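Local coordinates for protein myosin light chain (Saccharomyces cerevisiae, PDB 1M45) that serves as a calmodulin-like light chain that binds the IQ motifs of class II and class V myosins and of IQG1, and takes part in yeast cytokinesis and septum formation, at residues D28-I33 with G65-N70. Residues are numbered along the deposited sequence; the frame is centred on the assembly and turned at random.
Sequences DYLRAI and GLIEVN
Of residues 65-70, Ile67 alone touches 28-33, and this one bump is met by Tyr29, Leu30 and, at the end of that segment, Ile33. All three come to its ethyl arm: Leu30 along CG1 and CD1, Ile33 at CD1, and Tyr29 by its ring edge, also at CD1. The arm leaves the backbone with CG1 set anti to the carbonyl carbon (chi1 -65°). Its end methyl CD1 meets CD1 of Ile33 at 3.7 Å, the two methyls touching end on. On another wall the side chains of Leu30 and Ile67 run alongside one another, pointing opposite ways: Leu30 CD2 lies 3.8 Å from Ile67 CG1, and 3.9 Å from Ile67 CD1. The third wall is looser. Ile67 CD1 lies near the plane of the Tyr29 ring at its edge, 4.5 Å from CE2. Leu60 and Ile63, from the same helix as Ile67, also touch this ring, while the tyrosine OH is hydrogen-bonded to Asn6. The backbones stay well apart, 8.6 Å between the CA atoms of Leu30 and Ile67, so side chains alone bridge the gap. Next to Ile67, Leu66 packs on Ile45 of helix 39-47. Arg31 NH1 holds Asp28 OD2 at 3.0 Å in a salt bridge within one helix, and the carbonyl of Arg31 accepts a hydrogen bond from a basic side chain of the bound IQ peptide. The contact thus joins the second helix of the first EF-hand to helix 60-69, which follows strand 57-59. Built from buried aliphatic tips and one ring edge, it depends on hydrophobic burial and shape, without directional polar bonds between the segments.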
ATOM      1  N   ASP A  28       1.153  -7.659   5.063  1.00 12.64           N
ATOM      2  CA  ASP A  28       1.660  -6.420   5.647  1.00 11.83           C
ATOM      3  C   ASP A  28       3.178  -6.397   5.788  1.00 11.65           C
ATOM      4  O   ASP A  28       3.797  -5.334   5.702  1.00 11.22           O
ATOM      5  CB  ASP A  28       0.958  -6.186   6.984  1.00 12.00           C
ATOM      6  CG  ASP A  28      -0.432  -5.696   6.804  1.00 15.12           C
ATOM      7  OD1 ASP A  28      -1.182  -5.646   7.810  1.00 20.11           O
ATOM      8  OD2 ASP A  28      -0.845  -5.297   5.708  1.00 14.54           O
ATOM      9  N   TYR A  29       3.755  -7.577   6.042  1.00 11.58           N
ATOM     10  CA  TYR A  29       5.216  -7.676   6.085  1.00 12.04           C
ATOM     11  C   TYR A  29       5.793  -7.329   4.714  1.00 12.07           C
ATOM     12  O   TYR A  29       6.736  -6.563   4.627  1.00 12.75           O
ATOM     13  CB  TYR A  29       5.717  -9.064   6.530  1.00 13.17           C
ATOM     14  CG  TYR A  29       7.195  -9.160   6.477  1.00 13.51           C
ATOM     15  CD1 TYR A  29       7.973  -8.592   7.470  1.00 16.15           C
ATOM     16  CD2 TYR A  29       7.818  -9.787   5.413  1.00 14.35           C
ATOM     17  CE1 TYR A  29       9.360  -8.624   7.385  1.00 14.04           C
ATOM     18  CE2 TYR A  29       9.209  -9.804   5.278  1.00 14.84           C
ATOM     19  CZ  TYR A  29       9.976  -9.231   6.280  1.00 15.05           C
ATOM     20  OH  TYR A  29      11.347  -9.250   6.147  1.00 18.48           O
ATOM     21  N   LEU A  30       5.200  -7.905   3.663  1.00 12.45           N
ATOM     22  CA  LEU A  30       5.664  -7.638   2.313  1.00 12.98           C
ATOM     23  C   LEU A  30       5.528  -6.162   1.986  1.00 12.95           C
ATOM     24  O   LEU A  30       6.384  -5.569   1.302  1.00 12.68           O
ATOM     25  CB  LEU A  30       4.884  -8.483   1.298  1.00 13.11           C
ATOM     26  CG  LEU A  30       5.243  -9.972   1.389  1.00 13.35           C
ATOM     27  CD1 LEU A  30       4.288 -10.790   0.497  1.00 14.52           C
ATOM     28  CD2 LEU A  30       6.686 -10.237   1.016  1.00 14.61           C
ATOM     29  N   ARG A  31       4.444  -5.567   2.468  1.00 11.20           N
ATOM     30  CA  ARG A  31       4.260  -4.126   2.277  1.00 11.48           C
ATOM     31  C   ARG A  31       5.314  -3.342   3.031  1.00 11.22           C
ATOM     32  O   ARG A  31       5.919  -2.421   2.487  1.00 12.11           O
ATOM     33  CB  ARG A  31       2.868  -3.703   2.753  1.00 10.22           C
ATOM     34  CG  ARG A  31       1.770  -4.211   1.853  1.00 12.69           C
ATOM     35  CD  ARG A  31       0.336  -4.004   2.388  1.00 13.26           C
ATOM     36  NE  ARG A  31      -0.611  -4.657   1.480  1.00 16.69           N
ATOM     37  CZ  ARG A  31      -1.411  -5.668   1.741  1.00 16.78           C
ATOM     38  NH1 ARG A  31      -1.505  -6.227   2.960  1.00 15.73           N
ATOM     39  NH2 ARG A  31      -2.143  -6.164   0.724  1.00 18.39           N
ATOM     40  N   ALA A  32       5.586  -3.746   4.272  1.00 12.42           N
ATOM     41  CA  ALA A  32       6.526  -2.986   5.104  1.00 12.59           C
ATOM     42  C   ALA A  32       7.908  -2.926   4.488  1.00 12.65           C
ATOM     43  O   ALA A  32       8.598  -1.921   4.585  1.00 13.40           O
ATOM     44  CB  ALA A  32       6.590  -3.606   6.503  1.00 12.52           C
ATOM     45  N   ILE A  33       8.322  -4.021   3.845  1.00 13.00           N
ATOM     46  CA  ILE A  33       9.663  -4.023   3.235  1.00 14.72           C
ATOM     47  C   ILE A  33       9.712  -3.365   1.858  1.00 14.03           C
ATOM     48  O   ILE A  33      10.785  -3.268   1.258  1.00 15.55           O
ATOM     49  CB  ILE A  33      10.281  -5.457   3.225  1.00 13.97           C
ATOM     50  CG1 ILE A  33       9.516  -6.391   2.302  1.00 15.82           C
ATOM     51  CG2 ILE A  33      10.407  -5.998   4.633  1.00 18.11           C
ATOM     52  CD1 ILE A  33      10.154  -7.761   2.120  1.00 17.37           C
ATOM     53  N   GLY A  65      12.616 -17.100   1.361  1.00 25.60           N
ATOM     54  CA  GLY A  65      12.480 -18.101   0.319  1.00 25.40           C
ATOM     55  C   GLY A  65      11.315 -17.756  -0.601  1.00 25.38           C
ATOM     56  O   GLY A  65      11.446 -17.787  -1.830  1.00 25.86           O
ATOM     57  N   LEU A  66      10.168 -17.386  -0.018  1.00 23.61           N
ATOM     58  CA  LEU A  66       8.973 -17.006  -0.800  1.00 22.48           C
ATOM     59  C   LEU A  66       9.248 -15.799  -1.668  1.00 22.53           C
ATOM     60  O   LEU A  66       8.756 -15.737  -2.806  1.00 22.84           O
ATOM     61  CB  LEU A  66       7.754 -16.743   0.099  1.00 21.94           C
ATOM     62  CG  LEU A  66       7.220 -17.921   0.900  1.00 22.58           C
ATOM     63  CD1 LEU A  66       6.196 -17.472   1.937  1.00 22.24           C
ATOM     64  CD2 LEU A  66       6.610 -18.951  -0.044  1.00 23.97           C
ATOM     65  N   ILE A  67       9.980 -14.817  -1.138  1.00 22.79           N
ATOM     66  CA  ILE A  67      10.273 -13.608  -1.900  1.00 23.04           C
ATOM     67  C   ILE A  67      11.194 -13.915  -3.081  1.00 24.68           C
ATOM     68  O   ILE A  67      11.004 -13.407  -4.162  1.00 25.09           O
ATOM     69  CB  ILE A  67      10.868 -12.522  -0.985  1.00 23.34           C
ATOM     70  CG1 ILE A  67       9.827 -12.099   0.047  1.00 21.63           C
ATOM     71  CG2 ILE A  67      11.386 -11.319  -1.809  1.00 23.50           C
ATOM     72  CD1 ILE A  67      10.383 -11.363   1.227  1.00 25.19           C
ATOM     73  N   GLU A  68      12.210 -14.739  -2.874  1.00 25.63           N
ATOM     74  CA  GLU A  68      13.113 -15.054  -3.973  1.00 27.76           C
ATOM     75  C   GLU A  68      12.412 -15.773  -5.100  1.00 27.10           C
ATOM     76  O   GLU A  68      12.637 -15.456  -6.252  1.00 27.79           O
ATOM     77  CB  GLU A  68      14.281 -15.895  -3.480  1.00 28.08           C
ATOM     78  CG  GLU A  68      15.078 -15.220  -2.390  1.00 32.38           C
ATOM     79  CD  GLU A  68      16.210 -16.087  -1.896  1.00 36.71           C
ATOM     80  OE1 GLU A  68      15.951 -17.212  -1.412  1.00 36.97           O
ATOM     81  OE2 GLU A  68      17.361 -15.631  -2.007  1.00 40.54           O
ATOM     82  N   VAL A  69      11.522 -16.705  -4.770  1.00 26.85           N
ATOM     83  CA  VAL A  69      10.719 -17.390  -5.772  1.00 26.04           C
ATOM     84  C   VAL A  69       9.754 -16.462  -6.520  1.00 26.04           C
ATOM     85  O   VAL A  69       9.418 -16.674  -7.673  1.00 26.03           O
ATOM     86  CB  VAL A  69       9.908 -18.528  -5.090  1.00 27.29           C
ATOM     87  CG1 VAL A  69       8.954 -19.185  -6.053  1.00 26.78           C
ATOM     88  CG2 VAL A  69      10.866 -19.558  -4.482  1.00 27.61           C
ATOM     89  N   ASN A  70       9.299 -15.423  -5.831  1.00 24.32           N
ATOM     90  CA  ASN A  70       8.299 -14.521  -6.392  1.00 23.89           C
ATOM     91  C   ASN A  70       8.851 -13.126  -6.626  1.00 24.04           C
ATOM     92  O   ASN A  70       8.103 -12.134  -6.636  1.00 22.92           O
ATOM     93  CB  ASN A  70       7.112 -14.476  -5.440  1.00 23.42           C
ATOM     94  CG  ASN A  70       6.350 -15.773  -5.423  1.00 26.58           C
ATOM     95  OD1 ASN A  70       5.651 -16.080  -6.374  1.00 27.70           O
ATOM     96  ND2 ASN A  70       6.491 -16.556  -4.339  1.00 25.48           N
TER